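Local structure of nucleoid-associated protein HP_0035 (Helicobacter pylori, 3F42) at the interface of chains A and B and the interface of chains A and C. The protein probably binds DNA and alters its conformation, as a homodimeric nucleoid-associated protein of the YbaB/EbfC family. Numbering follows the deposited sequence. Chains: chain A/B/C, protein HP0035.

Contact 1: the interface of chains A and B. Residues chain A 12, 15-16, 19, 92-93; chain B 8, 12, 15.
A:Leu12 and B:Met15 each turn CG anti to the carbonyl carbon (chi1 -72° and -76°), and the selenomethionine then bends at chi3 (82°), folding its selenium and CE round to meet the leucine. The two side chains cross at about a right angle. CD2 of A:Leu12 lies against CB, the selenium and CE of B:Met15, its distance to CE being 3.9 Å, while CD1 reaches past the side chain to the backbone, 3.9 Å from B:Met15 O. The two-fold repeats this with chains exchanged, CD2 of B:Leu12 standing 3.9 Å from CE of A:Met15. B:Leu12, with 95 Å² buried by chain A, also sends CD1 along the first helix of chain A, 4.3 Å from A:Lys16 N and 4.1 Å from A:Phe19 CB. One turn back, B:Leu8 meets A:Leu93 tip to tip, CD1 to CD2 at 4.1 Å, and its other methyl, CD2, is 4.2 Å from the selenium of A:Met92. The patch is apolar, with no nitrogen or oxygen pairing between the chains. It joins the two 5-27 helices, with the end of helix 63-93 of chain A alongside, and so links these chains in the deposited tetramer; whether that pairing exists in the cell the structure alone does not show.

Contact 2: the interface of chains A and C. Residues chain A 53-56; chain C 63, 66-67, 70.
Strand 50-55 of chain A faces the first turns of helix 63-92 of chain C, a strand-against-helix contact between two subunits of this YbaB/EbfC-family protein, which is a homodimer. C:Gln67, with 68 Å² hidden by chain A, lies over the strand. Its side chain is extended beyond CG; CG itself touches A:Leu53 CD2 at 3.6 Å, and the amide ends over the backbone. There NE2 is modelled 3.1 Å from A:Ile55 N. Two N-H groups would face each other in that pose, so the amide may well be flipped: the carbonyl oxygen could then accept from the backbone N-H, and the amide nitrogen would take the present place of OE1, 3.5 Å from A:Leu53 O. The amide of A:Gln54 stands nearly perpendicular to that of C:Gln67, the planes 81° apart and the modelled OE1 atoms 3.7 Å apart, so a flip would also bring NE2 near A:Gln54 OE1. One turn earlier on the helix, C:Lys63 bends at chi3 (68°) and brings its side-chain amine nitrogen NZ to A:Ile55 O, a hydrogen bond of 2.8 Å that runs nearly along the C=O axis at 173°. On the apolar side A:Ile55 CD1 packs tightly on CE of the selenomethionine C:Met66, at 3.3 Å, the two side chains crossing at about a right angle. A:Leu53 CD1 meets C:Leu70 CB at 4.1 Å, again with the side chains crosswise.

Contact 3: the interface of chains A and B. Residues chain A 89-90, 93; chain B 3-4, 8.
B:Met3 and A:Leu93 point at each other tip to tip: CE of the selenomethionine comes to 3.3 Å from CD1 of the leucine, a close methyl-to-methyl contact. B:Met3 starts with CG anti to the backbone N (chi1 -162°) and runs on extended before bending at chi3 (31°), which swings CE towards both A:Leu93 and A:Ala89, where CB lies 4.1 Å from it. The backbone at B:Asp4 packs on the alanine methyl, B:Asp4 C standing 3.7 Å from A:Ala89 CB. A:Phe90 contributes one corner of its ring, CE2, which approaches B:Met3 O at 3.6 Å; this is a packing contact of ring carbon with carbonyl oxygen. Besides its meeting with A:Leu93, B:Leu8 uses its CD2 branch against the helix backbone, 4.0 Å from A:Ala89 CA and equally near A:Ala89 O. The small side chain of A:Ala89 probably allows this close approach, B:Met3 coming from the N-terminal loop and B:Leu8 from helix 5-27. B:Asp4 takes part through its backbone, with little of its surface hidden. In the fold, the patch lies on the last turns of the long C-terminal helix 63-93 of chain A, where it receives the N-terminal loop and the first turn of helix 5-27 of chain B.

Contact 1: the interface of chains A and B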
ATOM      1  N   LEU A  12       2.111  -2.970   3.543  1.00 22.96           N
ATOM      2  CA  LEU A  12       1.570  -2.188   2.426  1.00 23.61           C
ATOM      3  C   LEU A  12       1.400  -3.083   1.197  1.00 23.79           C
ATOM      4  O   LEU A  12       0.358  -3.025   0.509  1.00 23.63           O
ATOM      5  CB  LEU A  12       2.457  -0.997   2.078  1.00 23.44           C
ATOM      6  CG  LEU A  12       2.465   0.178   3.061  1.00 25.06           C
ATOM      7  CD1 LEU A  12       3.450   1.298   2.606  1.00 26.74           C
ATOM      8  CD2 LEU A  12       1.078   0.787   3.271  1.00 25.66           C
HETATM    9  N   MSE A  15      -1.548  -5.446   1.821  1.00 22.93           N
HETATM   10  CA  MSE A  15      -2.805  -4.694   1.724  1.00 24.59           C
HETATM   11  C   MSE A  15      -3.157  -4.378   0.275  1.00 25.42           C
HETATM   12  O   MSE A  15      -4.334  -4.490  -0.111  1.00 24.68           O
HETATM   13  CB  MSE A  15      -2.744  -3.443   2.576  1.00 24.92           C
HETATM   14  CG  MSE A  15      -2.894  -3.792   4.006  1.00 27.07           C
HETATM   15 SE   MSE A  15      -2.714  -2.159   5.011  0.50 33.13          SE
HETATM   16  CE  MSE A  15      -4.478  -1.527   4.818  1.00 36.46           C
ATOM     17  N   LYS A  16      -2.147  -4.051  -0.545  1.00 25.17           N
ATOM     18  CA  LYS A  16      -2.397  -3.742  -1.956  1.00 25.64           C
ATOM     19  C   LYS A  16      -2.811  -5.008  -2.703  1.00 25.50           C
ATOM     20  O   LYS A  16      -3.641  -4.944  -3.599  1.00 25.17           O
ATOM     21  CB  LYS A  16      -1.184  -3.067  -2.609  1.00 26.60           C
ATOM     22  CG  LYS A  16      -1.410  -2.696  -4.104  1.00 31.14           C
ATOM     23  CD  LYS A  16      -0.083  -2.490  -4.849  1.00 39.41           C
ATOM     24  CE  LYS A  16      -0.321  -2.484  -6.372  1.00 42.92           C
ATOM     25  NZ  LYS A  16       0.948  -2.298  -7.138  1.00 45.69           N
ATOM     26  N   PHE A  19      -6.398  -5.575  -1.642  1.00 23.40           N
ATOM     27  CA  PHE A  19      -7.221  -4.547  -2.262  1.00 23.64           C
ATOM     28  C   PHE A  19      -7.539  -4.940  -3.728  1.00 24.07           C
ATOM     29  O   PHE A  19      -8.700  -4.845  -4.183  1.00 23.80           O
ATOM     30  CB  PHE A  19      -6.509  -3.191  -2.209  1.00 23.60           C
ATOM     31  CG  PHE A  19      -7.340  -2.063  -2.701  1.00 22.72           C
ATOM     32  CD1 PHE A  19      -8.118  -1.334  -1.813  1.00 21.64           C
ATOM     33  CD2 PHE A  19      -7.424  -1.777  -4.055  1.00 22.57           C
ATOM     34  CE1 PHE A  19      -8.930  -0.306  -2.256  1.00 22.69           C
ATOM     35  CE2 PHE A  19      -8.253  -0.748  -4.525  1.00 23.31           C
ATOM     36  CZ  PHE A  19      -9.010  -0.010  -3.638  1.00 22.89           C
HETATM   37  N   MSE A  92     -12.107  -4.305   5.495  1.00 26.16           N
HETATM   38  CA  MSE A  92     -10.799  -4.785   5.085  1.00 27.10           C
HETATM   39  C   MSE A  92      -9.763  -4.436   6.167  1.00 28.24           C
HETATM   40  O   MSE A  92      -8.974  -5.301   6.601  1.00 29.09           O
HETATM   41  CB  MSE A  92     -10.382  -4.201   3.731  1.00 27.11           C
HETATM   42  CG  MSE A  92      -9.027  -4.677   3.379  1.00 27.62           C
HETATM   43 SE   MSE A  92      -8.359  -4.029   1.725  0.75 30.31          SE
HETATM   44  CE  MSE A  92      -6.532  -3.653   2.338  1.00 24.22           C
ATOM     45  N   LEU A  93      -9.796  -3.175   6.600  1.00 29.00           N
ATOM     46  CA  LEU A  93      -9.002  -2.666   7.711  1.00 30.88           C
ATOM     47  C   LEU A  93      -9.341  -3.373   9.049  1.00 32.05           C
ATOM     48  O   LEU A  93      -8.522  -3.376   9.988  1.00 32.93           O
ATOM     49  CB  LEU A  93      -9.182  -1.136   7.822  1.00 30.77           C
ATOM     50  CG  LEU A  93      -8.797  -0.318   6.575  1.00 33.47           C
ATOM     51  CD1 LEU A  93      -9.032   1.198   6.744  1.00 34.14           C
ATOM     52  CD2 LEU A  93      -7.353  -0.577   6.202  1.00 33.22           C
TER
ATOM     53  N   LEU B   8      -9.339   4.494   0.054  1.00 21.65           N
ATOM     54  CA  LEU B   8      -8.351   3.604   0.656  1.00 22.43           C
ATOM     55  C   LEU B   8      -7.309   3.167  -0.362  1.00 22.88           C
ATOM     56  O   LEU B   8      -6.116   3.126  -0.047  1.00 22.44           O
ATOM     57  CB  LEU B   8      -9.021   2.376   1.292  1.00 22.44           C
ATOM     58  CG  LEU B   8      -8.132   1.237   1.828  1.00 23.56           C
ATOM     59  CD1 LEU B   8      -7.155   1.789   2.887  1.00 21.62           C
ATOM     60  CD2 LEU B   8      -9.000   0.078   2.425  1.00 23.45           C
ATOM     61  N   LEU B  12      -3.326   3.840  -0.151  1.00 22.96           N
ATOM     62  CA  LEU B  12      -2.351   2.747  -0.245  1.00 23.61           C
ATOM     63  C   LEU B  12      -1.343   3.042  -1.357  1.00 23.79           C
ATOM     64  O   LEU B  12      -0.121   2.855  -1.171  1.00 23.63           O
ATOM     65  CB  LEU B  12      -3.022   1.402  -0.500  1.00 23.44           C
ATOM     66  CG  LEU B  12      -3.799   0.777   0.663  1.00 25.06           C
ATOM     67  CD1 LEU B  12      -4.472  -0.566   0.247  1.00 26.74           C
ATOM     68  CD2 LEU B  12      -2.929   0.539   1.899  1.00 25.66           C
HETATM   69  N   MSE B  15       0.961   5.867  -0.182  1.00 22.93           N
HETATM   70  CA  MSE B  15       1.890   5.349   0.829  1.00 24.59           C
HETATM   71  C   MSE B  15       2.988   4.499   0.199  1.00 25.42           C
HETATM   72  O   MSE B  15       4.160   4.614   0.596  1.00 24.68           O
HETATM   73  CB  MSE B  15       1.138   4.593   1.906  1.00 24.92           C
HETATM   74  CG  MSE B  15       0.453   5.541   2.811  1.00 27.07           C
HETATM   75 SE   MSE B  15      -0.543   4.492   4.083  0.50 33.13          SE
HETATM   76  CE  MSE B  15       0.861   4.118   5.281  1.00 36.46           C
TER

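Contact 2: the interface of chains A and C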
ATOM      1  N   LEU A  53     -28.813  -0.370 -18.697  1.00 20.27           N
ATOM      2  CA  LEU A  53     -29.815   0.687 -18.468  1.00 21.78           C
ATOM      3  C   LEU A  53     -30.958   0.327 -19.414  1.00 22.91           C
ATOM      4  O   LEU A  53     -30.718   0.154 -20.633  1.00 23.29           O
ATOM      5  CB  LEU A  53     -29.182   2.048 -18.777  1.00 22.67           C
ATOM      6  CG  LEU A  53     -29.962   3.321 -18.457  1.00 26.34           C
ATOM      7  CD1 LEU A  53     -29.001   4.458 -18.140  1.00 27.34           C
ATOM      8  CD2 LEU A  53     -30.774   3.704 -19.658  1.00 24.44           C
ATOM      9  N   GLN A  54     -32.157   0.104 -18.851  1.00 22.47           N
ATOM     10  CA  GLN A  54     -33.339  -0.275 -19.647  1.00 23.19           C
ATOM     11  C   GLN A  54     -34.555   0.537 -19.217  1.00 22.42           C
ATOM     12  O   GLN A  54     -34.843   0.661 -18.016  1.00 22.03           O
ATOM     13  CB  GLN A  54     -33.642  -1.772 -19.555  1.00 23.65           C
ATOM     14  CG  GLN A  54     -32.539  -2.722 -20.196  1.00 27.68           C
ATOM     15  CD  GLN A  54     -32.300  -2.508 -21.717  1.00 32.34           C
ATOM     16  OE1 GLN A  54     -33.241  -2.282 -22.479  1.00 34.63           O
ATOM     17  NE2 GLN A  54     -31.029  -2.594 -22.151  1.00 31.27           N
ATOM     18  N   ILE A  55     -35.229   1.097 -20.223  1.00 21.20           N
ATOM     19  CA  ILE A  55     -36.335   2.036 -20.022  1.00 20.20           C
ATOM     20  C   ILE A  55     -37.523   1.476 -20.824  1.00 20.45           C
ATOM     21  O   ILE A  55     -37.361   1.167 -22.010  1.00 20.46           O
ATOM     22  CB  ILE A  55     -35.959   3.437 -20.569  1.00 21.07           C
ATOM     23  CG1 ILE A  55     -34.724   3.984 -19.852  1.00 19.48           C
ATOM     24  CG2 ILE A  55     -37.166   4.423 -20.462  1.00 19.51           C
ATOM     25  CD1 ILE A  55     -34.064   5.168 -20.548  1.00 20.13           C
ATOM     26  N   ASP A  56     -38.695   1.354 -20.194  1.00 20.87           N
ATOM     27  CA  ASP A  56     -39.897   0.868 -20.904  1.00 21.91           C
ATOM     28  C   ASP A  56     -40.276   1.844 -21.996  1.00 21.36           C
ATOM     29  O   ASP A  56     -40.198   3.048 -21.794  1.00 21.73           O
ATOM     30  CB  ASP A  56     -41.059   0.685 -19.942  1.00 22.31           C
ATOM     31  CG  ASP A  56     -42.210  -0.082 -20.568  1.00 26.13           C
ATOM     32  OD1 ASP A  56     -42.219  -1.315 -20.456  1.00 30.89           O
ATOM     33  OD2 ASP A  56     -43.070   0.535 -21.221  1.00 25.00           O
TER
ATOM     34  N   LYS C  63     -34.473   4.985 -28.755  1.00 22.10           N
ATOM     35  CA  LYS C  63     -34.238   4.602 -27.360  1.00 21.01           C
ATOM     36  C   LYS C  63     -32.856   3.967 -27.138  1.00 21.56           C
ATOM     37  O   LYS C  63     -32.217   4.250 -26.129  1.00 20.65           O
ATOM     38  CB  LYS C  63     -35.323   3.668 -26.840  1.00 22.46           C
ATOM     39  CG  LYS C  63     -35.267   3.490 -25.346  1.00 20.76           C
ATOM     40  CD  LYS C  63     -36.358   2.535 -24.799  1.00 20.52           C
ATOM     41  CE  LYS C  63     -36.123   1.088 -25.251  1.00 18.96           C
ATOM     42  NZ  LYS C  63     -37.143   0.176 -24.594  1.00 20.48           N
HETATM   43  N   MSE C  66     -30.252   6.482 -27.147  1.00 19.43           N
HETATM   44  CA  MSE C  66     -30.467   7.302 -25.953  1.00 20.17           C
HETATM   45  C   MSE C  66     -29.837   6.600 -24.725  1.00 18.60           C
HETATM   46  O   MSE C  66     -29.150   7.228 -23.918  1.00 18.70           O
HETATM   47  CB  MSE C  66     -31.966   7.546 -25.697  1.00 20.52           C
HETATM   48  CG  MSE C  66     -32.198   8.470 -24.526  1.00 22.47           C
HETATM   49 SE   MSE C  66     -34.106   8.507 -24.137  0.50 24.63          SE
HETATM   50  CE  MSE C  66     -34.264   6.692 -23.519  1.00 30.03           C
ATOM     51  N   GLN C  67     -30.099   5.305 -24.590  1.00 18.18           N
ATOM     52  CA  GLN C  67     -29.589   4.559 -23.429  1.00 17.40           C
ATOM     53  C   GLN C  67     -28.055   4.525 -23.463  1.00 17.16           C
ATOM     54  O   GLN C  67     -27.400   4.745 -22.444  1.00 18.05           O
ATOM     55  CB  GLN C  67     -30.172   3.141 -23.386  1.00 17.24           C
ATOM     56  CG  GLN C  67     -31.655   3.139 -23.072  1.00 17.02           C
ATOM     57  CD  GLN C  67     -32.345   1.795 -23.267  1.00 21.46           C
ATOM     58  OE1 GLN C  67     -31.824   0.859 -23.908  1.00 27.59           O
ATOM     59  NE2 GLN C  67     -33.515   1.683 -22.700  1.00 20.64           N
ATOM     60  N   LEU C  70     -26.805   7.970 -22.487  1.00 17.49           N
ATOM     61  CA  LEU C  70     -27.008   8.103 -21.051  1.00 18.53           C
ATOM     62  C   LEU C  70     -25.916   7.373 -20.269  1.00 18.03           C
ATOM     63  O   LEU C  70     -25.283   7.963 -19.406  1.00 17.41           O
ATOM     64  CB  LEU C  70     -28.382   7.631 -20.597  1.00 18.32           C
ATOM     65  CG  LEU C  70     -29.529   8.576 -20.861  1.00 20.91           C
ATOM     66  CD1 LEU C  70     -30.847   7.776 -20.773  1.00 21.56           C
ATOM     67  CD2 LEU C  70     -29.505   9.687 -19.801  1.00 20.41           C
TER

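Contact 3: the interface of chains A and B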
ATOM      1  N   ALA A  89     -14.078  -0.835   2.838  1.00 21.51           N
ATOM      2  CA  ALA A  89     -12.882  -0.151   3.350  1.00 21.66           C
ATOM      3  C   ALA A  89     -12.738  -0.399   4.849  1.00 21.92           C
ATOM      4  O   ALA A  89     -11.664  -0.770   5.334  1.00 22.95           O
ATOM      5  CB  ALA A  89     -12.952   1.342   3.092  1.00 22.06           C
ATOM      6  N   PHE A  90     -13.805  -0.139   5.597  1.00 20.87           N
ATOM      7  CA  PHE A  90     -13.743  -0.369   7.061  1.00 20.96           C
ATOM      8  C   PHE A  90     -13.488  -1.842   7.404  1.00 20.92           C
ATOM      9  O   PHE A  90     -12.691  -2.161   8.307  1.00 21.58           O
ATOM     10  CB  PHE A  90     -15.037   0.131   7.724  1.00 21.30           C
ATOM     11  CG  PHE A  90     -15.097   1.617   7.910  1.00 21.55           C
ATOM     12  CD1 PHE A  90     -14.905   2.177   9.169  1.00 23.30           C
ATOM     13  CD2 PHE A  90     -15.357   2.468   6.837  1.00 23.88           C
ATOM     14  CE1 PHE A  90     -14.995   3.565   9.355  1.00 26.19           C
ATOM     15  CE2 PHE A  90     -15.441   3.832   7.002  1.00 27.46           C
ATOM     16  CZ  PHE A  90     -15.252   4.401   8.279  1.00 27.31           C
ATOM     17  N   LEU A  93      -9.796  -3.175   6.600  1.00 29.00           N
ATOM     18  CA  LEU A  93      -9.002  -2.666   7.711  1.00 30.88           C
ATOM     19  C   LEU A  93      -9.341  -3.373   9.049  1.00 32.05           C
ATOM     20  O   LEU A  93      -8.522  -3.376   9.988  1.00 32.93           O
ATOM     21  CB  LEU A  93      -9.182  -1.136   7.822  1.00 30.77           C
ATOM     22  CG  LEU A  93      -8.797  -0.318   6.575  1.00 33.47           C
ATOM     23  CD1 LEU A  93      -9.032   1.198   6.744  1.00 34.14           C
ATOM     24  CD2 LEU A  93      -7.353  -0.577   6.202  1.00 33.22           C
TER
HETATM   25  N   MSE B   3     -14.429   7.112   4.913  1.00 31.42           N
HETATM   26  CA  MSE B   3     -13.486   6.658   3.892  1.00 29.48           C
HETATM   27  C   MSE B   3     -14.124   5.566   3.061  1.00 26.98           C
HETATM   28  O   MSE B   3     -14.735   4.658   3.621  1.00 28.17           O
HETATM   29  CB  MSE B   3     -12.229   6.119   4.536  1.00 29.90           C
HETATM   30  CG  MSE B   3     -11.099   6.053   3.540  1.00 31.28           C
HETATM   31 SE   MSE B   3      -9.551   5.049   4.137  0.50 39.69          SE
HETATM   32  CE  MSE B   3     -10.463   3.766   5.280  1.00 26.07           C
ATOM     33  N   ASP B   4     -14.062   5.674   1.745  1.00 23.47           N
ATOM     34  CA  ASP B   4     -14.569   4.585   0.941  1.00 21.63           C
ATOM     35  C   ASP B   4     -13.420   3.788   0.301  1.00 20.39           C
ATOM     36  O   ASP B   4     -12.227   4.115   0.505  1.00 19.28           O
ATOM     37  CB  ASP B   4     -15.599   5.082  -0.104  1.00 20.87           C
ATOM     38  CG  ASP B   4     -15.000   6.054  -1.113  1.00 23.28           C
ATOM     39  OD1 ASP B   4     -13.783   5.958  -1.386  1.00 22.35           O
ATOM     40  OD2 ASP B   4     -15.774   6.904  -1.632  1.00 21.74           O
ATOM     41  N   LEU B   8      -9.339   4.494   0.054  1.00 21.65           N
ATOM     42  CA  LEU B   8      -8.351   3.604   0.656  1.00 22.43           C
ATOM     43  C   LEU B   8      -7.309   3.167  -0.362  1.00 22.88           C
ATOM     44  O   LEU B   8      -6.116   3.126  -0.047  1.00 22.44           O
ATOM     45  CB  LEU B   8      -9.021   2.376   1.292  1.00 22.44           C
ATOM     46  CG  LEU B   8      -8.132   1.237   1.828  1.00 23.56           C
ATOM     47  CD1 LEU B   8      -7.155   1.789   2.887  1.00 21.62           C
ATOM     48  CD2 LEU B   8      -9.000   0.078   2.425  1.00 23.45           C
TER

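Contact 1 and contact 3 are neighbouring parts of the A-B interface, their C-alpha centres about 9 Å apart, and share A:Leu93 and B:Leu8, so helix 63-93 of chain A and helix 5-27 of chain B run through both. Contact 2 lies about 37 Å from contact 1 and 33 Å from contact 3, where strand 50-55 of chain A meets the N-terminal turns of the long helix of chain C. Chain A therefore holds chain B through the middle of helix 5-27 and the C-terminal end of helix 63-93. The A-C pair may be the homodimer and the A-B contacts what joins dimers into the deposited tetramer.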